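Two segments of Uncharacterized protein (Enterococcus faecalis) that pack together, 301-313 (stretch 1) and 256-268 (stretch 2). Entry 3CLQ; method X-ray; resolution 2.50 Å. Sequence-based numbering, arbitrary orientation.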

# COMPACT_ATOMS: atom_id res chain seq x y z
N GLY B 301 -10.59 -28.92 1.99
CA GLY B 301 -10.05 -29.61 3.15
C GLY B 301 -10.43 -28.87 4.41
O GLY B 301 -10.96 -27.75 4.36
N LEU B 302 -10.16 -29.48 5.56
CA LEU B 302 -10.32 -28.80 6.84
C LEU B 302 -9.22 -27.73 7.06
O LEU B 302 -8.08 -27.88 6.62
CB LEU B 302 -10.34 -29.81 8.00
CG LEU B 302 -11.28 -31.01 7.90
CD1 LEU B 302 -10.55 -32.31 8.21
CD2 LEU B 302 -12.51 -30.87 8.79
N ASP B 303 -9.59 -26.65 7.74
CA ASP B 303 -8.69 -25.61 8.21
C ASP B 303 -7.25 -26.10 8.44
O ASP B 303 -7.01 -27.01 9.21
CB ASP B 303 -9.26 -25.05 9.51
CG ASP B 303 -8.73 -23.67 9.84
OD1 ASP B 303 -8.45 -22.85 8.91
OD2 ASP B 303 -8.61 -23.41 11.07
N MSE B 304 -6.29 -25.45 7.79
CA MSE B 304 -4.89 -25.88 7.92
C MSE B 304 -3.89 -24.72 7.80
O MSE B 304 -3.97 -23.93 6.88
CB MSE B 304 -4.58 -26.95 6.87
CG MSE B 304 -3.20 -27.60 7.00
SE MSE B 304 -2.73 -28.73 5.45
CE MSE B 304 -3.05 -27.38 4.05
N GLY B 305 -2.94 -24.65 8.74
CA GLY B 305 -1.84 -23.70 8.65
C GLY B 305 -1.54 -22.99 9.96
O GLY B 305 -2.31 -23.06 10.89
N ASP B 306 -0.41 -22.29 10.04
CA ASP B 306 -0.13 -21.55 11.25
C ASP B 306 -0.56 -20.09 11.15
O ASP B 306 -0.41 -19.31 12.10
CB ASP B 306 1.35 -21.68 11.62
CG ASP B 306 1.69 -23.04 12.20
OD1 ASP B 306 2.86 -23.45 12.02
OD2 ASP B 306 0.81 -23.70 12.81
N SER B 307 -1.14 -19.73 10.01
CA SER B 307 -1.44 -18.34 9.69
C SER B 307 -2.40 -17.70 10.66
O SER B 307 -2.60 -16.50 10.61
CB SER B 307 -2.01 -18.24 8.28
OG SER B 307 -2.98 -19.26 8.07
N ALA B 308 -3.01 -18.50 11.53
CA ALA B 308 -4.01 -17.99 12.44
C ALA B 308 -3.36 -17.31 13.63
O ALA B 308 -4.04 -16.83 14.52
CB ALA B 308 -4.90 -19.14 12.91
N ILE B 309 -2.04 -17.26 13.63
CA ILE B 309 -1.32 -16.60 14.71
C ILE B 309 -1.60 -15.11 14.54
O ILE B 309 -1.58 -14.31 15.46
CB ILE B 309 0.20 -16.87 14.62
CG1 ILE B 309 0.91 -16.37 15.87
CG2 ILE B 309 0.81 -16.30 13.32
CD1 ILE B 309 0.83 -17.34 17.01
N THR B 310 -1.86 -14.79 13.29
CA THR B 310 -2.24 -13.49 12.85
C THR B 310 -3.48 -12.93 13.60
O THR B 310 -3.44 -11.86 14.20
CB THR B 310 -2.44 -13.61 11.33
OG1 THR B 310 -1.15 -13.50 10.69
CG2 THR B 310 -3.36 -12.60 10.80
N GLU B 311 -4.59 -13.65 13.58
CA GLU B 311 -5.71 -13.22 14.38
C GLU B 311 -5.43 -13.39 15.87
O GLU B 311 -6.04 -12.68 16.69
CB GLU B 311 -6.98 -13.95 13.97
CG GLU B 311 -6.72 -14.96 12.87
CD GLU B 311 -7.25 -14.49 11.52
OE1 GLU B 311 -8.25 -13.75 11.51
OE2 GLU B 311 -6.68 -14.89 10.48
N THR B 312 -4.51 -14.30 16.23
CA THR B 312 -4.13 -14.42 17.65
C THR B 312 -3.49 -13.13 18.12
O THR B 312 -3.60 -12.80 19.28
CB THR B 312 -3.14 -15.59 17.98
OG1 THR B 312 -3.69 -16.84 17.60
CG2 THR B 312 -2.87 -15.65 19.47
N TYR B 313 -2.83 -12.42 17.19
CA TYR B 313 -2.12 -11.17 17.44
C TYR B 313 -3.03 -9.94 17.41
O TYR B 313 -2.77 -8.95 18.09
CB TYR B 313 -1.03 -10.97 16.37
CG TYR B 313 -0.23 -9.67 16.54
CD1 TYR B 313 0.72 -9.53 17.54
CD2 TYR B 313 -0.46 -8.58 15.71
CE1 TYR B 313 1.42 -8.34 17.70
CE2 TYR B 313 0.23 -7.40 15.85
CZ TYR B 313 1.17 -7.28 16.84
OH TYR B 313 1.88 -6.09 16.97
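Stretch 2 256-268: IVTTMCRNGVEFG

Stretch 2 is extended for most of its length. The strand that ends at Asn-263 turns back through Gly-264 and Val-265 into strand 266-268, and the two arms pair through Cys-261 and Gly-268. Gly-264 has positive phi, which favours glycine. Stretch 2 runs nearly opposite to stretch 1: this strand and helix 309-313 make an angle of 153° between their N-to-C directions, with axes 7.1 Å apart at closest approach.

Backbone pairing is short and antiparallel. Gly-305 and Arg-262 form a hydrogen-bonded pair, with Gly-305 N to Arg-262 O at 2.9 Å and Arg-262 N to Gly-305 O at 3.2 Å. Met-304 faces Asn-263 in the neighbouring non-hydrogen-bonded pair. Beyond it, Gly-264 N gives a weak hydrogen bond to Asp-303 O at 3.2 Å.

Polar side-chain contacts centre on Arg-262. Its NE forms a salt bridge with Asp-303 OD2, very short at 2.5 Å. Its NH2 donates to Gly-305 O at 2.7 Å, so this carbonyl accepts from both the backbone and the side chain of Arg-262. A weak bond links Arg-262 NH2 to Ser-307 OG at 3.4 Å. These acceptors lie near the guanidinium plane. Met-304 C covers one face of the group and Ala-308 CB the opposite face.

The remaining contacts are mainly van der Waals. Ala-308 points toward stretch 2, with its CB 4.2 Å from Met-260 CB. In the helix, Thr-312 CG2 packs 3.4 Å from Val-257 O, and Thr-312 OG1 lies 3.3 Å from Met-260 CE. That hydroxyl donates to Ala-308 O, one turn back. Ile-309 CD1 reaches Thr-258 O at 3.8 Å. At the other end, Met-304 CG sits 3.4 Å from Gly-264 N, and Leu-302 CD1 lies 3.2 Å from Gly-264 O. Together the stretches bury 821 Å².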

# COMPACT_ATOMS: atom_id res chain seq x y z
N ILE B 256 -4.57 -15.75 28.52
CA ILE B 256 -4.46 -15.28 27.15
C ILE B 256 -3.99 -16.37 26.21
O ILE B 256 -3.02 -17.09 26.49
CB ILE B 256 -3.54 -14.04 27.05
CG1 ILE B 256 -4.08 -12.94 27.97
CG2 ILE B 256 -3.45 -13.55 25.61
CD1 ILE B 256 -3.64 -11.56 27.59
N VAL B 257 -4.68 -16.49 25.08
CA VAL B 257 -4.31 -17.44 24.03
C VAL B 257 -3.03 -17.00 23.35
O VAL B 257 -2.96 -15.91 22.85
CB VAL B 257 -5.40 -17.53 22.95
CG1 VAL B 257 -4.97 -18.46 21.85
CG2 VAL B 257 -6.68 -18.05 23.55
N THR B 258 -2.00 -17.83 23.32
CA THR B 258 -0.77 -17.38 22.66
C THR B 258 -0.42 -18.11 21.36
O THR B 258 0.65 -17.86 20.79
CB THR B 258 0.39 -17.47 23.60
OG1 THR B 258 0.53 -18.83 24.03
CG2 THR B 258 0.13 -16.61 24.80
N THR B 259 -1.31 -18.98 20.90
CA THR B 259 -1.16 -19.74 19.67
C THR B 259 -2.55 -20.21 19.18
O THR B 259 -3.35 -20.76 19.95
CB THR B 259 -0.32 -21.05 19.91
OG1 THR B 259 1.03 -20.74 20.25
CG2 THR B 259 -0.34 -21.95 18.67
N MSE B 260 -2.84 -20.01 17.91
CA MSE B 260 -3.94 -20.73 17.30
C MSE B 260 -3.36 -21.31 16.04
O MSE B 260 -2.74 -20.58 15.26
CB MSE B 260 -5.14 -19.82 17.00
CG MSE B 260 -5.91 -19.41 18.23
SE MSE B 260 -7.62 -18.47 17.87
CE MSE B 260 -6.83 -17.16 16.63
N CYS B 261 -3.54 -22.61 15.85
CA CYS B 261 -2.97 -23.26 14.68
C CYS B 261 -3.71 -24.53 14.35
O CYS B 261 -4.45 -25.07 15.17
CB CYS B 261 -1.48 -23.54 14.88
SG CYS B 261 -1.15 -24.65 16.24
N ARG B 262 -3.50 -25.01 13.13
CA ARG B 262 -4.20 -26.19 12.66
C ARG B 262 -3.33 -26.94 11.66
O ARG B 262 -2.44 -26.35 11.04
CB ARG B 262 -5.55 -25.81 12.05
CG ARG B 262 -5.48 -24.63 11.15
CD ARG B 262 -5.76 -23.34 11.89
NE ARG B 262 -6.36 -22.37 10.99
CZ ARG B 262 -5.67 -21.49 10.26
NH1 ARG B 262 -6.30 -20.66 9.44
NH2 ARG B 262 -4.35 -21.44 10.35
N ASN B 263 -3.57 -28.25 11.55
CA ASN B 263 -2.80 -29.13 10.68
C ASN B 263 -3.66 -29.92 9.70
O ASN B 263 -3.28 -31.00 9.27
CB ASN B 263 -1.92 -30.10 11.51
CG ASN B 263 -2.74 -30.97 12.44
OD1 ASN B 263 -3.90 -31.26 12.19
ND2 ASN B 263 -2.13 -31.38 13.54
N GLY B 264 -4.84 -29.40 9.37
CA GLY B 264 -5.70 -30.03 8.39
C GLY B 264 -6.56 -31.10 9.00
O GLY B 264 -7.45 -31.64 8.33
N VAL B 265 -6.29 -31.43 10.26
CA VAL B 265 -7.08 -32.44 10.96
C VAL B 265 -7.54 -31.89 12.31
O VAL B 265 -8.69 -32.09 12.71
CB VAL B 265 -6.26 -33.75 11.17
CG1 VAL B 265 -7.08 -34.80 11.89
CG2 VAL B 265 -5.77 -34.31 9.84
N GLU B 266 -6.64 -31.22 13.03
CA GLU B 266 -6.96 -30.70 14.36
C GLU B 266 -6.65 -29.23 14.54
O GLU B 266 -5.71 -28.69 13.94
CB GLU B 266 -6.20 -31.46 15.43
CG GLU B 266 -6.64 -32.87 15.68
CD GLU B 266 -6.27 -33.35 17.07
OE1 GLU B 266 -5.09 -33.20 17.47
OE2 GLU B 266 -7.16 -33.86 17.77
N PHE B 267 -7.41 -28.59 15.40
CA PHE B 267 -7.13 -27.23 15.82
C PHE B 267 -6.50 -27.27 17.20
O PHE B 267 -6.91 -28.07 18.07
CB PHE B 267 -8.40 -26.44 15.88
CG PHE B 267 -8.20 -25.01 15.70
CD1 PHE B 267 -8.44 -24.42 14.47
CD2 PHE B 267 -7.72 -24.23 16.74
CE1 PHE B 267 -8.23 -23.05 14.30
CE2 PHE B 267 -7.52 -22.88 16.57
CZ PHE B 267 -7.78 -22.30 15.35
N GLY B 268 -5.50 -26.42 17.41
CA GLY B 268 -4.72 -26.45 18.63
C GLY B 268 -4.26 -25.09 19.11
O GLY B 268 -3.74 -24.26 18.35